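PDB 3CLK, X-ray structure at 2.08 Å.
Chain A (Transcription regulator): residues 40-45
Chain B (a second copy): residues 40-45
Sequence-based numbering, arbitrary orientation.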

ATOM      1  N   ASN A  40      -5.646  -5.111  22.080  1.00 49.08           N
ATOM      2  CA  ASN A  40      -5.679  -3.877  21.308  1.00 48.06           C
ATOM      3  C   ASN A  40      -4.337  -3.714  20.615  1.00 46.72           C
ATOM      4  O   ASN A  40      -3.290  -4.011  21.187  1.00 46.68           O
ATOM      5  CB  ASN A  40      -5.979  -2.685  22.213  1.00 48.97           C
ATOM      6  CG  ASN A  40      -7.436  -2.633  22.627  1.00 49.50           C
ATOM      7  OD1 ASN A  40      -8.324  -2.577  21.777  1.00 50.18           O
ATOM      8  ND2 ASN A  40      -7.690  -2.656  23.930  1.00 48.77           N
ATOM      9  N   LEU A  41      -4.369  -3.236  19.379  1.00 45.02           N
ATOM     10  CA  LEU A  41      -3.146  -3.096  18.611  1.00 44.09           C
ATOM     11  C   LEU A  41      -2.736  -1.667  18.276  1.00 42.29           C
ATOM     12  O   LEU A  41      -3.549  -0.857  17.838  1.00 42.43           O
ATOM     13  CB  LEU A  41      -3.281  -3.906  17.318  1.00 43.36           C
ATOM     14  CG  LEU A  41      -2.091  -3.971  16.361  1.00 44.39           C
ATOM     15  CD1 LEU A  41      -0.901  -4.622  17.053  1.00 43.51           C
ATOM     16  CD2 LEU A  41      -2.490  -4.762  15.119  1.00 44.46           C
ATOM     17  N   ILE A  42      -1.462  -1.366  18.501  1.00 42.30           N
ATOM     18  CA  ILE A  42      -0.912  -0.059  18.176  1.00 41.27           C
ATOM     19  C   ILE A  42       0.352  -0.344  17.386  1.00 40.89           C
ATOM     20  O   ILE A  42       0.982  -1.386  17.567  1.00 40.28           O
ATOM     21  CB  ILE A  42      -0.557   0.777  19.430  1.00 40.47           C
ATOM     22  CG1 ILE A  42       0.595   0.126  20.199  1.00 42.68           C
ATOM     23  CG2 ILE A  42      -1.781   0.922  20.309  1.00 40.48           C
ATOM     24  CD1 ILE A  42       1.163   1.007  21.305  1.00 42.22           C
ATOM     25  N   ILE A  43       0.724   0.580  16.512  1.00 40.54           N
ATOM     26  CA  ILE A  43       1.901   0.396  15.684  1.00 40.29           C
ATOM     27  C   ILE A  43       2.851   1.581  15.765  1.00 41.05           C
ATOM     28  O   ILE A  43       2.417   2.730  15.840  1.00 39.63           O
ATOM     29  CB  ILE A  43       1.475   0.173  14.220  1.00 40.36           C
ATOM     30  CG1 ILE A  43       0.562  -1.055  14.135  1.00 40.08           C
ATOM     31  CG2 ILE A  43       2.694  -0.005  13.346  1.00 40.13           C
ATOM     32  CD1 ILE A  43      -0.129  -1.219  12.798  1.00 40.64           C
ATOM     33  N   VAL A  44       4.151   1.296  15.752  1.00 42.32           N
ATOM     34  CA  VAL A  44       5.168   2.338  15.815  1.00 44.63           C
ATOM     35  C   VAL A  44       6.161   2.149  14.676  1.00 46.75           C
ATOM     36  O   VAL A  44       6.422   1.020  14.258  1.00 46.63           O
ATOM     37  CB  VAL A  44       5.933   2.295  17.156  1.00 45.39           C
ATOM     38  CG1 VAL A  44       4.949   2.276  18.312  1.00 44.70           C
ATOM     39  CG2 VAL A  44       6.836   1.072  17.208  1.00 45.19           C
ATOM     40  N   TYR A  45       6.708   3.253  14.173  1.00 49.47           N
ATOM     41  CA  TYR A  45       7.675   3.187  13.080  1.00 51.81           C
ATOM     42  C   TYR A  45       9.070   2.805  13.554  1.00 51.85           C
ATOM     43  O   TYR A  45      10.036   2.902  12.796  1.00 51.86           O
ATOM     44  CB  TYR A  45       7.752   4.526  12.341  1.00 54.73           C
ATOM     45  CG  TYR A  45       6.957   4.577  11.053  1.00 57.79           C
ATOM     46  CD1 TYR A  45       6.906   3.474  10.197  1.00 58.92           C
ATOM     47  CD2 TYR A  45       6.301   5.746  10.662  1.00 58.69           C
ATOM     48  CE1 TYR A  45       6.222   3.535   8.982  1.00 60.74           C
ATOM     49  CE2 TYR A  45       5.617   5.818   9.447  1.00 59.64           C
ATOM     50  CZ  TYR A  45       5.581   4.710   8.613  1.00 61.21           C
ATOM     51  OH  TYR A  45       4.910   4.778   7.410  1.00 63.11           O
TER
ATOM     52  N   ASN B  40       6.362  12.064  19.332  1.00 49.30           N
ATOM     53  CA  ASN B  40       6.424  10.634  19.045  1.00 48.08           C
ATOM     54  C   ASN B  40       5.126  10.279  18.323  1.00 45.98           C
ATOM     55  O   ASN B  40       4.182  11.068  18.332  1.00 46.43           O
ATOM     56  CB  ASN B  40       6.529   9.827  20.343  1.00 50.11           C
ATOM     57  CG  ASN B  40       7.734  10.220  21.181  1.00 52.04           C
ATOM     58  OD1 ASN B  40       8.877  10.129  20.730  1.00 52.31           O
ATOM     59  ND2 ASN B  40       7.481  10.658  22.413  1.00 53.17           N
ATOM     60  N   LEU B  41       5.065   9.101  17.711  1.00 44.32           N
ATOM     61  CA  LEU B  41       3.858   8.708  16.986  1.00 42.39           C
ATOM     62  C   LEU B  41       3.458   7.242  17.103  1.00 42.08           C
ATOM     63  O   LEU B  41       4.264   6.346  16.848  1.00 42.09           O
ATOM     64  CB  LEU B  41       4.013   9.048  15.500  1.00 42.37           C
ATOM     65  CG  LEU B  41       2.914   8.539  14.560  1.00 42.81           C
ATOM     66  CD1 LEU B  41       1.627   9.317  14.803  1.00 41.94           C
ATOM     67  CD2 LEU B  41       3.363   8.693  13.113  1.00 41.70           C
ATOM     68  N   ILE B  42       2.208   7.002  17.486  1.00 40.81           N
ATOM     69  CA  ILE B  42       1.702   5.638  17.570  1.00 40.92           C
ATOM     70  C   ILE B  42       0.495   5.564  16.645  1.00 41.23           C
ATOM     71  O   ILE B  42      -0.263   6.529  16.516  1.00 39.75           O
ATOM     72  CB  ILE B  42       1.259   5.232  19.002  1.00 40.98           C
ATOM     73  CG1 ILE B  42      -0.011   5.979  19.401  1.00 42.07           C
ATOM     74  CG2 ILE B  42       2.377   5.506  19.988  1.00 40.86           C
ATOM     75  CD1 ILE B  42      -0.660   5.426  20.658  1.00 41.75           C
ATOM     76  N   ILE B  43       0.324   4.420  15.999  1.00 40.88           N
ATOM     77  CA  ILE B  43      -0.781   4.226  15.079  1.00 41.52           C
ATOM     78  C   ILE B  43      -1.787   3.227  15.638  1.00 41.45           C
ATOM     79  O   ILE B  43      -1.472   2.055  15.832  1.00 42.49           O
ATOM     80  CB  ILE B  43      -0.263   3.727  13.712  1.00 40.86           C
ATOM     81  CG1 ILE B  43       0.737   4.741  13.144  1.00 41.95           C
ATOM     82  CG2 ILE B  43      -1.423   3.516  12.757  1.00 41.06           C
ATOM     83  CD1 ILE B  43       1.433   4.291  11.870  1.00 41.57           C
ATOM     84  N   VAL B  44      -2.997   3.698  15.912  1.00 41.34           N
ATOM     85  CA  VAL B  44      -4.032   2.823  16.439  1.00 42.84           C
ATOM     86  C   VAL B  44      -4.821   2.238  15.282  1.00 43.12           C
ATOM     87  O   VAL B  44      -5.562   2.943  14.593  1.00 42.11           O
ATOM     88  CB  VAL B  44      -4.990   3.575  17.377  1.00 42.70           C
ATOM     89  CG1 VAL B  44      -6.109   2.651  17.815  1.00 42.99           C
ATOM     90  CG2 VAL B  44      -4.226   4.092  18.587  1.00 43.36           C
ATOM     91  N   TYR B  45      -4.653   0.938  15.081  1.00 45.79           N
ATOM     92  CA  TYR B  45      -5.312   0.222  14.002  1.00 47.57           C
ATOM     93  C   TYR B  45      -6.775  -0.051  14.322  1.00 47.17           C
ATOM     94  O   TYR B  45      -7.655   0.229  13.508  1.00 46.39           O
ATOM     95  CB  TYR B  45      -4.564  -1.090  13.741  1.00 50.81           C
ATOM     96  CG  TYR B  45      -4.622  -1.562  12.309  1.00 53.05           C
ATOM     97  CD1 TYR B  45      -5.726  -2.264  11.827  1.00 55.43           C
ATOM     98  CD2 TYR B  45      -3.573  -1.295  11.431  1.00 55.07           C
ATOM     99  CE1 TYR B  45      -5.783  -2.694  10.502  1.00 57.16           C
ATOM    100  CE2 TYR B  45      -3.618  -1.716  10.104  1.00 56.99           C
ATOM    101  CZ  TYR B  45      -4.726  -2.416   9.646  1.00 58.06           C
ATOM    102  OH  TYR B  45      -4.771  -2.839   8.335  1.00 59.43           O
TER

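The two copies pair the same segment as antiparallel β-strands, residues 40-44 of chain A against 41-44 of chain B. Their directions differ by 142°, so the strands are well twisted. Ile A43 faces its own counterpart, Ile B43, with CA atoms 4.7 Å apart. This is a hydrogen-bonded pair. Ile A43 N donates to Ile B43 O at 2.7 Å, and Ile B43 N donates to Ile A43 O, also at 2.7 Å. The next pair, Ile A42 with Val B44, is non-hydrogen-bonded. Beyond it, Tyr B45 N makes a weak hydrogen bond to Leu A41 O at 3.5 Å. The carbonyls of the central pair also accept CA-H...O contacts, from Ile A42 CA to Ile B43 O at 3.2 Å and from Ile B42 CA to Ile A43 O at 3.5 Å.

The side chains that meet are apolar. The two central isoleucines lie on one face of the sheet, with Ile A43 CB 4.0 Å from Ile B43 CB. Both have chi1 m and chi2 t. Ile A43 CD1 also reaches Tyr B45 CD2 at 3.7 Å, approaching the ring obliquely. Ile A42 and Val B44 share the other face, where their CG2 atoms lie 4.4 Å apart. These contacts are van der Waals packing between largely hydrocarbon surfaces.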